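PDB 3T24: porin, which forms a beta-barrel channel in the outer membrane of Pseudomonas aeruginosa and probably lets small carboxylate-containing solutes through, as in the OprD family. Local coordinates for residues K178-V182 / D282-Y287; K213-F217 / D249-N253; S239-W243 / P293-N297; E348-W352 / R380-T384. One frame throughout, in Å; residues are numbered along the deposited sequence.

Contact 1: K178-V182 / D282-Y287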
loop_
_atom_site.group_PDB
_atom_site.type_symbol
_atom_site.label_atom_id
_atom_site.label_comp_id
_atom_site.label_asym_id
_atom_site.label_seq_id
_atom_site.Cartn_x
_atom_site.Cartn_y
_atom_site.Cartn_z
ATOM N N LYS A 178 9.850 6.520 16.289
ATOM C CA LYS A 178 9.268 7.129 17.476
ATOM C C LYS A 178 7.756 6.871 17.538
ATOM O O LYS A 178 7.007 7.701 18.050
ATOM C CB LYS A 178 9.582 8.627 17.489
ATOM C CG LYS A 178 11.071 8.929 17.540
ATOM C CD LYS A 178 11.677 8.393 18.832
ATOM C CE LYS A 178 13.136 8.790 18.935
ATOM N NZ LYS A 178 13.711 8.370 20.215
ATOM N N ARG A 179 7.324 5.736 16.984
ATOM C CA ARG A 179 5.917 5.322 17.017
ATOM C C ARG A 179 5.537 5.039 18.449
ATOM O O ARG A 179 4.383 5.198 18.860
ATOM C CB ARG A 179 5.675 4.056 16.163
ATOM C CG ARG A 179 5.860 4.259 14.668
ATOM C CD ARG A 179 5.630 2.973 13.854
ATOM N NE ARG A 179 5.751 3.227 12.409
ATOM C CZ ARG A 179 6.881 3.033 11.746
ATOM N NH1 ARG A 179 7.938 2.580 12.394
ATOM N NH2 ARG A 179 6.960 3.272 10.456
ATOM N N GLN A 180 6.524 4.581 19.202
ATOM C CA GLN A 180 6.328 4.413 20.611
ATOM C C GLN A 180 5.284 3.293 20.889
ATOM O O GLN A 180 4.607 3.233 21.930
ATOM C CB GLN A 180 5.953 5.786 21.099
ATOM C CG GLN A 180 4.825 5.854 21.968
ATOM C CD GLN A 180 5.242 5.607 23.348
ATOM O OE1 GLN A 180 6.350 5.132 23.600
ATOM N NE2 GLN A 180 4.359 5.898 24.266
ATOM N N ILE A 181 5.180 2.384 19.924
ATOM C CA ILE A 181 4.373 1.186 20.088
ATOM C C ILE A 181 5.136 0.112 20.856
ATOM O O ILE A 181 6.244 -0.276 20.507
ATOM C CB ILE A 181 3.921 0.633 18.749
ATOM C CG1 ILE A 181 2.886 1.581 18.138
ATOM C CG2 ILE A 181 3.377 -0.762 18.931
ATOM C CD1 ILE A 181 2.672 1.370 16.691
ATOM N N VAL A 182 4.536 -0.346 21.933
ATOM C CA VAL A 182 5.213 -1.264 22.818
ATOM C C VAL A 182 4.352 -2.496 23.001
ATOM O O VAL A 182 3.160 -2.417 23.281
ATOM C CB VAL A 182 5.534 -0.604 24.217
ATOM C CG1 VAL A 182 6.009 -1.645 25.192
ATOM C CG2 VAL A 182 6.596 0.483 24.056
ATOM N N ASP A 282 -1.204 8.059 22.770
ATOM C CA ASP A 282 0.082 7.647 23.314
ATOM C C ASP A 282 1.039 6.963 22.319
ATOM O O ASP A 282 2.216 6.788 22.640
ATOM C CB ASP A 282 -0.142 6.756 24.544
ATOM C CG ASP A 282 1.140 6.477 25.312
ATOM O OD1 ASP A 282 1.314 5.319 25.769
ATOM O OD2 ASP A 282 1.958 7.414 25.480
ATOM N N THR A 283 0.557 6.594 21.128
ATOM C CA THR A 283 1.424 5.973 20.107
ATOM C C THR A 283 1.094 6.517 18.726
ATOM O O THR A 283 0.071 7.166 18.549
ATOM C CB THR A 283 1.203 4.453 20.009
ATOM O OG1 THR A 283 -0.034 4.210 19.320
ATOM C CG2 THR A 283 1.158 3.814 21.393
ATOM N N GLY A 284 1.953 6.243 17.750
ATOM C CA GLY A 284 1.618 6.505 16.358
ATOM C C GLY A 284 0.593 5.517 15.752
ATOM O O GLY A 284 -0.004 4.680 16.449
ATOM N N PHE A 285 0.373 5.631 14.446
ATOM C CA PHE A 285 -0.585 4.779 13.717
ATOM C C PHE A 285 -0.306 3.268 13.791
ATOM O O PHE A 285 0.848 2.834 13.746
ATOM C CB PHE A 285 -0.617 5.214 12.263
ATOM C CG PHE A 285 -1.726 4.596 11.463
ATOM C CD1 PHE A 285 -3.049 4.839 11.790
ATOM C CD2 PHE A 285 -1.442 3.785 10.367
ATOM C CE1 PHE A 285 -4.084 4.268 11.045
ATOM C CE2 PHE A 285 -2.456 3.233 9.618
ATOM C CZ PHE A 285 -3.782 3.473 9.945
ATOM N N ALA A 286 -1.366 2.475 13.915
ATOM C CA ALA A 286 -1.241 1.009 13.991
ATOM C C ALA A 286 -1.511 0.314 12.652
ATOM O O ALA A 286 -2.579 0.511 12.046
ATOM C CB ALA A 286 -2.174 0.447 15.057
ATOM N N TYR A 287 -0.551 -0.493 12.193
ATOM C CA TYR A 287 -0.754 -1.297 10.964
ATOM C C TYR A 287 0.132 -2.534 10.890
ATOM O O TYR A 287 1.205 -2.568 11.490
ATOM C CB TYR A 287 -0.635 -0.451 9.683
ATOM C CG TYR A 287 0.716 0.225 9.440
ATOM C CD1 TYR A 287 1.536 -0.172 8.387
ATOM C CD2 TYR A 287 1.139 1.286 10.228
ATOM C CE1 TYR A 287 2.749 0.462 8.139
ATOM C CE2 TYR A 287 2.346 1.926 9.989
ATOM C CZ TYR A 287 3.152 1.511 8.945
ATOM O OH TYR A 287 4.366 2.142 8.702
#
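Arg179 and Gln180 meet Thr283 and Gly284 in a loop-to-loop contact. One loop joins strands 150-161 and 192-200, the other strands 270-280 and 310-319. The backbones are joined by one bond, Gly284 N to Arg179 O at 2.9 Å, with an N-H...O angle of 165°. Next to this bond Ile181 crosses Thr283 at about a right angle, its CG1 3.8 Å from Thr283 CB. Its CD1 goes on to the backbone O of Phe285. Thr283 OG1 is bonded to Gly284 O at 2.9 Å and also to Asp255 N, which should limit its rotation; CG2 lies near Gln180 O. Gln180 NE2 reaches Asp282 OD2 at 3.1 Å in a weak bond, and the placing of the Gln180 side chain is less certain. At the other end Arg179 is extended from CG to NE and brings NH2 to 3.3 Å from Tyr287 OH. Both groups are held by Asp303, through a salt bridge from Arg179 and a hydrogen bond with Tyr287. Two long loops packed together beside the strand ends in this way are typical of outer-membrane porins, whose loops fold inward and narrow the channel.

Contact 2: K213-F217 / D249-N253; sequences KLDNF and DGSSN
Asp249 puts its carboxylate among Lys213, Asp215 and Asn216, and charge dominates this side of the contact. CG sits anti to the backbone N of Asp249 (chi1 -166°), which sends OD2 across to the other segment. Lys213 crosses Asp249 at about a right angle. Lys213 CE lies 3.1 Å from Asp249 OD2, while Lys213 NZ makes only a long salt bridge to that oxygen at 4.0 Å. Lys213 NZ is nearer to Asp215 OD1, at 3.2 Å. The two acidic oxygens, Asp215 OD1 and Asp249 OD2, are themselves 3.2 Å apart. The lysine probably offsets their repulsion, and the pair may raise the proton affinity of one acid.

Hydrogen bonds make the second group. Asn216 N gives a 2.7 Å bond to Asp249 OD2, arriving on the anti side, 20° out of the carboxylate plane. Phe217 O takes two donors. Ser252 OG lies 2.5 Å from Phe217 O, in the carbonyl plane; this is very short, so the exact distance is doubtful. Asp249 N binds Phe217 O weakly at 3.3 Å. Ser251 N makes another weak bond to Asn216 O.

Asn216 CA also makes a CH...O contact with Asp249 O, 3.4 Å. The Phe217 ring packs on Ile173, Leu187 and Ser189. Here the tight turn linking strands 205-214 and 218-230 meets the turn after strand 235-248, as connections at one rim of a beta-barrel do.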
loop_
_atom_site.group_PDB
_atom_site.type_symbol
_atom_site.label_atom_id
_atom_site.label_comp_id
_atom_site.label_asym_id
_atom_site.label_seq_id
_atom_site.Cartn_x
_atom_site.Cartn_y
_atom_site.Cartn_z
ATOM N N LYS A 213 -8.984 -5.989 13.402
ATOM C CA LYS A 213 -8.396 -6.395 14.664
ATOM C C LYS A 213 -7.261 -7.391 14.489
ATOM O O LYS A 213 -7.469 -8.525 14.071
ATOM C CB LYS A 213 -9.467 -6.974 15.597
ATOM C CG LYS A 213 -8.926 -7.357 16.966
ATOM C CD LYS A 213 -9.987 -8.059 17.789
ATOM C CE LYS A 213 -9.369 -9.221 18.530
ATOM N NZ LYS A 213 -10.399 -10.180 18.971
ATOM N N LEU A 214 -6.047 -6.968 14.806
ATOM C CA LEU A 214 -4.928 -7.894 14.856
ATOM C C LEU A 214 -4.909 -8.475 16.271
ATOM O O LEU A 214 -4.555 -7.788 17.237
ATOM C CB LEU A 214 -3.617 -7.195 14.521
ATOM C CG LEU A 214 -2.381 -8.093 14.440
ATOM C CD1 LEU A 214 -2.540 -9.199 13.343
ATOM C CD2 LEU A 214 -1.096 -7.261 14.216
ATOM N N ASP A 215 -5.306 -9.733 16.399
ATOM C CA ASP A 215 -5.558 -10.283 17.723
ATOM C C ASP A 215 -4.376 -10.034 18.664
ATOM O O ASP A 215 -3.211 -10.267 18.301
ATOM C CB ASP A 215 -5.914 -11.769 17.640
ATOM C CG ASP A 215 -6.699 -12.252 18.838
ATOM O OD1 ASP A 215 -7.504 -11.481 19.404
ATOM O OD2 ASP A 215 -6.505 -13.418 19.221
ATOM N N ASN A 216 -4.707 -9.543 19.864
ATOM C CA ASN A 216 -3.743 -9.206 20.916
ATOM C C ASN A 216 -2.934 -7.920 20.700
ATOM O O ASN A 216 -2.337 -7.384 21.649
ATOM C CB ASN A 216 -2.829 -10.399 21.255
ATOM C CG ASN A 216 -3.620 -11.594 21.775
ATOM O OD1 ASN A 216 -4.552 -11.442 22.572
ATOM N ND2 ASN A 216 -3.277 -12.780 21.300
ATOM N N PHE A 217 -2.945 -7.405 19.475
ATOM C CA PHE A 217 -2.215 -6.178 19.175
ATOM C C PHE A 217 -3.075 -4.933 19.269
ATOM O O PHE A 217 -2.797 -4.055 20.079
ATOM C CB PHE A 217 -1.548 -6.263 17.795
ATOM C CG PHE A 217 -0.351 -7.154 17.767
ATOM C CD1 PHE A 217 0.920 -6.626 17.913
ATOM C CD2 PHE A 217 -0.497 -8.531 17.623
ATOM C CE1 PHE A 217 2.024 -7.441 17.886
ATOM C CE2 PHE A 217 0.604 -9.359 17.608
ATOM C CZ PHE A 217 1.876 -8.810 17.729
ATOM N N ASP A 249 -5.277 -4.361 22.237
ATOM C CA ASP A 249 -6.070 -5.586 22.392
ATOM C C ASP A 249 -5.505 -6.506 23.485
ATOM O O ASP A 249 -5.518 -7.727 23.352
ATOM C CB ASP A 249 -6.191 -6.347 21.057
ATOM C CG ASP A 249 -7.274 -7.433 21.097
ATOM O OD1 ASP A 249 -8.308 -7.196 21.754
ATOM O OD2 ASP A 249 -7.097 -8.520 20.490
ATOM N N GLY A 250 -4.995 -5.908 24.555
ATOM C CA GLY A 250 -4.575 -6.667 25.716
ATOM C C GLY A 250 -3.073 -6.834 25.899
ATOM O O GLY A 250 -2.600 -7.021 27.004
ATOM N N SER A 251 -2.299 -6.777 24.827
ATOM C CA SER A 251 -0.886 -7.083 24.974
ATOM C C SER A 251 0.013 -6.059 24.308
ATOM O O SER A 251 1.191 -6.324 24.133
ATOM C CB SER A 251 -0.572 -8.493 24.466
ATOM O OG SER A 251 -1.239 -9.485 25.242
ATOM N N SER A 252 -0.548 -4.893 23.967
ATOM C CA SER A 252 0.243 -3.745 23.508
ATOM C C SER A 252 -0.177 -2.480 24.242
ATOM O O SER A 252 -0.997 -2.538 25.133
ATOM C CB SER A 252 0.058 -3.513 22.013
ATOM O OG SER A 252 -1.232 -3.002 21.754
ATOM N N ASN A 253 0.368 -1.333 23.837
ATOM C CA ASN A 253 -0.021 -0.050 24.425
ATOM C C ASN A 253 -0.633 0.838 23.353
ATOM O O ASN A 253 -0.773 2.048 23.541
ATOM C CB ASN A 253 1.183 0.677 25.043
ATOM C CG ASN A 253 2.181 1.150 23.982
ATOM O OD1 ASN A 253 2.226 0.602 22.861
ATOM N ND2 ASN A 253 2.994 2.153 24.327
#

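Contact 3: S239-W243 / P293-N297; sequences SDIRW and PYLVN
Arg242 NE donates to Asp240 OD1 at 3.0 Å, the shorter of two bonds that fix the guanidinium before it meets Tyr294. The second runs from Arg242 NH2 to Asp240 OD2 at 3.2 Å. The grip is side-on, one nitrogen to each oxygen. Both oxygens lie near the guanidinium plane, yet the nitrogens approach from above the carboxylate plane. The arginine is extended from CG to NE, and this carries its flat end to the loop.

There it lies on the ring of Tyr294, with the planes 9° apart. Arg242 CZ stands 3.6 Å from the ring centroid, over the face, a cation-pi stack. The opposite face of the guanidinium is covered by Val296, whose CG1 is 3.8 Å from Arg242 CZ. A tyrosine and a valine sandwich the charged group. At its edge, near the plane, lies Leu295 N, 3.6 Å from Arg242 NH1. Tyr294 is the centre of an inverse gamma turn. Its CG lies anti to the backbone N (chi1 -169°), and the ring projects to the strand. Salt bridge and sandwich should restrict rotation of the guanidinium while leaving its charge balanced by Asp240.

Arg242 and Leu295 touch Tyr222 of strand 218-230. Val296 N is hydrogen-bonded to Asn260 OD1 of strand 255-267, and its side chain touches Gln277 of strand 270-280. Loop 293-297 thus lies against the inner side of four successive barrel strands.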
loop_
_atom_site.group_PDB
_atom_site.type_symbol
_atom_site.label_atom_id
_atom_site.label_comp_id
_atom_site.label_asym_id
_atom_site.label_seq_id
_atom_site.Cartn_x
_atom_site.Cartn_y
_atom_site.Cartn_z
ATOM N N SER A 239 -11.786 15.417 -2.662
ATOM C CA SER A 239 -11.585 15.528 -1.222
ATOM C C SER A 239 -11.555 14.147 -0.591
ATOM O O SER A 239 -12.535 13.405 -0.661
ATOM C CB SER A 239 -12.690 16.368 -0.581
ATOM O OG SER A 239 -12.555 17.738 -0.919
ATOM N N ASP A 240 -10.424 13.808 0.015
ATOM C CA ASP A 240 -10.206 12.501 0.620
ATOM C C ASP A 240 -10.000 12.696 2.116
ATOM O O ASP A 240 -8.894 13.032 2.553
ATOM C CB ASP A 240 -8.953 11.871 0.010
ATOM C CG ASP A 240 -8.817 10.380 0.320
ATOM O OD1 ASP A 240 -9.331 9.904 1.354
ATOM O OD2 ASP A 240 -8.184 9.679 -0.491
ATOM N N ILE A 241 -11.056 12.507 2.904
ATOM C CA ILE A 241 -10.959 12.742 4.349
ATOM C C ILE A 241 -11.041 11.418 5.109
ATOM O O ILE A 241 -11.871 10.567 4.799
ATOM C CB ILE A 241 -12.000 13.785 4.879
ATOM C CG1 ILE A 241 -11.671 15.197 4.384
ATOM C CG2 ILE A 241 -11.980 13.851 6.401
ATOM C CD1 ILE A 241 -11.752 15.378 2.912
ATOM N N ARG A 242 -10.165 11.266 6.098
ATOM C CA ARG A 242 -9.944 9.997 6.779
ATOM C C ARG A 242 -9.755 10.186 8.271
ATOM O O ARG A 242 -9.178 11.182 8.716
ATOM C CB ARG A 242 -8.673 9.348 6.245
ATOM C CG ARG A 242 -8.628 9.197 4.736
ATOM C CD ARG A 242 -7.348 8.497 4.342
ATOM N NE ARG A 242 -7.190 8.401 2.900
ATOM C CZ ARG A 242 -6.125 7.872 2.313
ATOM N NH1 ARG A 242 -5.121 7.387 3.044
ATOM N NH2 ARG A 242 -6.066 7.820 0.994
ATOM N N TRP A 243 -10.205 9.209 9.047
ATOM C CA TRP A 243 -10.027 9.265 10.490
ATOM C C TRP A 243 -10.069 7.869 11.068
ATOM O O TRP A 243 -10.986 7.111 10.800
ATOM C CB TRP A 243 -11.119 10.130 11.126
ATOM C CG TRP A 243 -10.889 10.349 12.571
ATOM C CD1 TRP A 243 -10.095 11.307 13.143
ATOM C CD2 TRP A 243 -11.446 9.595 13.649
ATOM N NE1 TRP A 243 -10.135 11.200 14.510
ATOM C CE2 TRP A 243 -10.956 10.158 14.848
ATOM C CE3 TRP A 243 -12.317 8.505 13.719
ATOM C CZ2 TRP A 243 -11.303 9.661 16.099
ATOM C CZ3 TRP A 243 -12.662 8.014 14.955
ATOM C CH2 TRP A 243 -12.155 8.589 16.133
ATOM N N PRO A 293 0.761 1.666 5.449
ATOM C CA PRO A 293 -0.323 2.249 6.228
ATOM C C PRO A 293 -1.149 3.068 5.276
ATOM O O PRO A 293 -0.604 3.771 4.443
ATOM C CB PRO A 293 0.411 3.180 7.194
ATOM C CG PRO A 293 1.566 3.686 6.367
ATOM C CD PRO A 293 1.923 2.568 5.372
ATOM N N TYR A 294 -2.458 2.991 5.411
ATOM C CA TYR A 294 -3.314 3.810 4.608
ATOM C C TYR A 294 -3.348 5.229 5.173
ATOM O O TYR A 294 -4.262 5.584 5.901
ATOM C CB TYR A 294 -4.700 3.177 4.601
ATOM C CG TYR A 294 -5.641 3.780 3.601
ATOM C CD1 TYR A 294 -5.310 3.835 2.242
ATOM C CD2 TYR A 294 -6.884 4.271 4.003
ATOM C CE1 TYR A 294 -6.194 4.392 1.312
ATOM C CE2 TYR A 294 -7.773 4.816 3.081
ATOM C CZ TYR A 294 -7.426 4.877 1.745
ATOM O OH TYR A 294 -8.318 5.435 0.850
ATOM N N LEU A 295 -2.344 6.032 4.825
ATOM C CA LEU A 295 -2.202 7.403 5.333
ATOM C C LEU A 295 -1.793 8.344 4.197
ATOM O O LEU A 295 -0.902 8.030 3.419
ATOM C CB LEU A 295 -1.126 7.456 6.443
ATOM C CG LEU A 295 -1.393 6.645 7.723
ATOM C CD1 LEU A 295 -0.145 6.530 8.611
ATOM C CD2 LEU A 295 -2.587 7.217 8.513
ATOM N N VAL A 296 -2.411 9.513 4.115
ATOM C CA VAL A 296 -2.136 10.410 2.996
ATOM C C VAL A 296 -0.689 10.895 2.915
ATOM O O VAL A 296 -0.220 11.241 1.842
ATOM C CB VAL A 296 -3.077 11.653 2.974
ATOM C CG1 VAL A 296 -4.511 11.231 2.754
ATOM C CG2 VAL A 296 -2.914 12.511 4.265
ATOM N N ASN A 297 0.018 10.951 4.037
ATOM C CA ASN A 297 1.411 11.412 3.997
ATOM C C ASN A 297 2.442 10.307 4.101
ATOM O O ASN A 297 3.629 10.562 4.292
ATOM C CB ASN A 297 1.670 12.479 5.044
ATOM C CG ASN A 297 0.933 13.750 4.747
ATOM O OD1 ASN A 297 0.466 13.960 3.611
ATOM N ND2 ASN A 297 0.815 14.623 5.761
#

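Contact 4: E348-W352 / R380-T384; sequences EGKEW and RTNYT. With SO4 (sulfate ion), chain D.
Asn382 uses both ends of its amide on the backbone of strand 348-361. Asn382 ND2 gives a 2.9 Å bond to Glu348 O, nearly in the amide plane and in the plane of the carbonyl. Asn382 OD1 accepts from Lys350 N at 2.9 Å; that bond is straight at hydrogen (171°), but the N-H comes from above the amide carbonyl plane. The backbone adds Asn382 N to Lys350 O. With CG between its own N and carbonyl carbon (chi1 73°), the amide takes over the strand pairing where strand 371-381 ends.

Further along, Trp352 and Arg380 form an antiparallel hydrogen-bonded pair. Trp352 N binds Arg380 O and Arg380 N binds Trp352 O, both at 2.8 Å. Their side chains lie side by side, and Arg380 CB rests over the five-membered ring of Trp352, 4.0 Å from its centroid. Arg380 NH1 forms a salt bridge to Asp388, while NE donates to sulfate O4 at 3.2 Å and NH2 weakly to the same oxygen. The sulfate probably comes from the crystallisation liquor.

On the other face, Tyr383 OH donates to Glu351 OE1 at 2.9 Å, from above the carboxylate plane. Thr381 OG1 accepts from Tyr383 N and Thr384 N, an ST turn and ST motif that shape the bend after the strand. Glu351 OE2 faces Glu309 as a close like charge, so the tyrosine bond may help steady the acid. The chemistry implies that the end of the hairpin away from its turn has its backbone satisfied partly by side chains, with a cationic group able to bind an anion.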
loop_
_atom_site.group_PDB
_atom_site.type_symbol
_atom_site.label_atom_id
_atom_site.label_comp_id
_atom_site.label_asym_id
_atom_site.label_seq_id
_atom_site.Cartn_x
_atom_site.Cartn_y
_atom_site.Cartn_z
ATOM N N GLU A 348 11.479 18.732 20.402
ATOM C CA GLU A 348 10.560 18.401 19.346
ATOM C C GLU A 348 11.289 17.684 18.199
ATOM O O GLU A 348 12.284 18.174 17.683
ATOM C CB GLU A 348 9.882 19.684 18.863
ATOM C CG GLU A 348 8.896 19.463 17.735
ATOM C CD GLU A 348 8.249 20.744 17.266
ATOM O OE1 GLU A 348 7.298 20.660 16.440
ATOM O OE2 GLU A 348 8.682 21.830 17.735
ATOM N N GLY A 349 10.804 16.510 17.819
ATOM C CA GLY A 349 11.348 15.803 16.669
ATOM C C GLY A 349 10.768 16.367 15.389
ATOM O O GLY A 349 9.561 16.633 15.302
ATOM N N LYS A 350 11.625 16.579 14.399
ATOM C CA LYS A 350 11.166 17.077 13.102
ATOM C C LYS A 350 11.808 16.293 11.972
ATOM O O LYS A 350 12.939 15.828 12.092
ATOM C CB LYS A 350 11.505 18.558 12.926
ATOM C CG LYS A 350 10.886 19.477 13.956
ATOM C CD LYS A 350 11.298 20.928 13.705
ATOM C CE LYS A 350 10.699 21.867 14.755
ATOM N NZ LYS A 350 10.987 23.313 14.469
ATOM N N GLU A 351 11.104 16.174 10.859
ATOM C CA GLU A 351 11.663 15.452 9.741
ATOM C C GLU A 351 11.010 15.931 8.473
ATOM O O GLU A 351 9.870 16.399 8.480
ATOM C CB GLU A 351 11.459 13.939 9.927
ATOM C CG GLU A 351 9.993 13.499 9.831
ATOM C CD GLU A 351 9.772 12.084 10.361
ATOM O OE1 GLU A 351 10.749 11.450 10.808
ATOM O OE2 GLU A 351 8.626 11.600 10.357
ATOM N N TRP A 352 11.731 15.827 7.369
ATOM C CA TRP A 352 11.120 16.192 6.115
ATOM C C TRP A 352 11.645 15.373 4.961
ATOM O O TRP A 352 12.817 14.983 4.922
ATOM C CB TRP A 352 11.280 17.692 5.846
ATOM C CG TRP A 352 12.673 18.120 5.535
ATOM C CD1 TRP A 352 13.561 18.703 6.389
ATOM C CD2 TRP A 352 13.340 18.013 4.270
ATOM N NE1 TRP A 352 14.740 18.958 5.742
ATOM C CE2 TRP A 352 14.636 18.551 4.437
ATOM C CE3 TRP A 352 12.970 17.516 3.010
ATOM C CZ2 TRP A 352 15.573 18.608 3.392
ATOM C CZ3 TRP A 352 13.906 17.569 1.966
ATOM C CH2 TRP A 352 15.193 18.112 2.169
ATOM N N ARG A 380 15.327 13.893 5.620
ATOM C CA ARG A 380 16.184 14.529 6.642
ATOM C C ARG A 380 15.472 14.693 7.980
ATOM O O ARG A 380 14.271 14.985 8.033
ATOM C CB ARG A 380 16.725 15.887 6.170
ATOM C CG ARG A 380 17.629 15.843 4.907
ATOM C CD ARG A 380 19.032 15.295 5.172
ATOM N NE ARG A 380 19.853 15.271 3.954
ATOM C CZ ARG A 380 19.883 14.257 3.083
ATOM N NH1 ARG A 380 19.149 13.150 3.299
ATOM N NH2 ARG A 380 20.657 14.341 1.993
ATOM N N THR A 381 16.210 14.511 9.066
ATOM C CA THR A 381 15.608 14.659 10.389
ATOM C C THR A 381 16.500 15.432 11.350
ATOM O O THR A 381 17.655 15.734 11.046
ATOM C CB THR A 381 15.223 13.290 11.013
ATOM O OG1 THR A 381 16.340 12.738 11.715
ATOM C CG2 THR A 381 14.752 12.314 9.944
ATOM N N ASN A 382 15.949 15.767 12.511
ATOM C CA ASN A 382 16.744 16.419 13.543
ATOM C C ASN A 382 17.036 15.477 14.693
ATOM O O ASN A 382 17.467 15.914 15.732
ATOM C CB ASN A 382 16.042 17.674 14.069
ATOM C CG ASN A 382 14.828 17.354 14.951
ATOM O OD1 ASN A 382 14.418 16.202 15.079
ATOM N ND2 ASN A 382 14.244 18.391 15.552
ATOM N N TYR A 383 16.797 14.183 14.513
ATOM C CA TYR A 383 16.891 13.274 15.647
ATOM C C TYR A 383 17.354 11.844 15.339
ATOM O O TYR A 383 17.698 11.119 16.256
ATOM C CB TYR A 383 15.550 13.225 16.372
ATOM C CG TYR A 383 14.472 12.500 15.589
ATOM C CD1 TYR A 383 14.248 11.136 15.777
ATOM C CD2 TYR A 383 13.680 13.180 14.662
ATOM C CE1 TYR A 383 13.262 10.469 15.072
ATOM C CE2 TYR A 383 12.701 12.535 13.963
ATOM C CZ TYR A 383 12.497 11.165 14.164
ATOM O OH TYR A 383 11.522 10.506 13.444
ATOM N N THR A 384 17.351 11.434 14.071
ATOM C CA THR A 384 17.726 10.064 13.727
ATOM C C THR A 384 18.457 9.975 12.373
ATOM O O THR A 384 18.910 10.990 11.853
ATOM C CB THR A 384 16.499 9.109 13.768
ATOM O OG1 THR A 384 16.922 7.758 13.522
ATOM C CG2 THR A 384 15.438 9.513 12.730
HETATM S S SO4 D . 23.592 16.579 3.157
HETATM O O1 SO4 D . 24.311 17.550 3.973
HETATM O O2 SO4 D . 24.271 16.355 1.887
HETATM O O3 SO4 D . 23.581 15.313 3.880
HETATM O O4 SO4 D . 22.245 17.113 2.941
#

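From the N terminus, 178-182 comes first and closes on 282-287 as contact 1. That loop of about a hundred residues runs through strands 192-200 to 270-280. Contact 2 falls wholly within it and joins two connections at the barrel rim. Contact 3 crosses both: 239-243 lies inside their spans and 293-297 beyond them. Contact 4 follows in series, within the hairpin of strands 348-361 and 371-381. Contacts 1 and 2 touch where Asn253 meets Gln180 and Val182. Contact 1 also packs on contact 3 through Phe285 and Leu295, and on contact 4 through Lys178 and Tyr383. It thereby connects the rim, the barrel interior and the later hairpin.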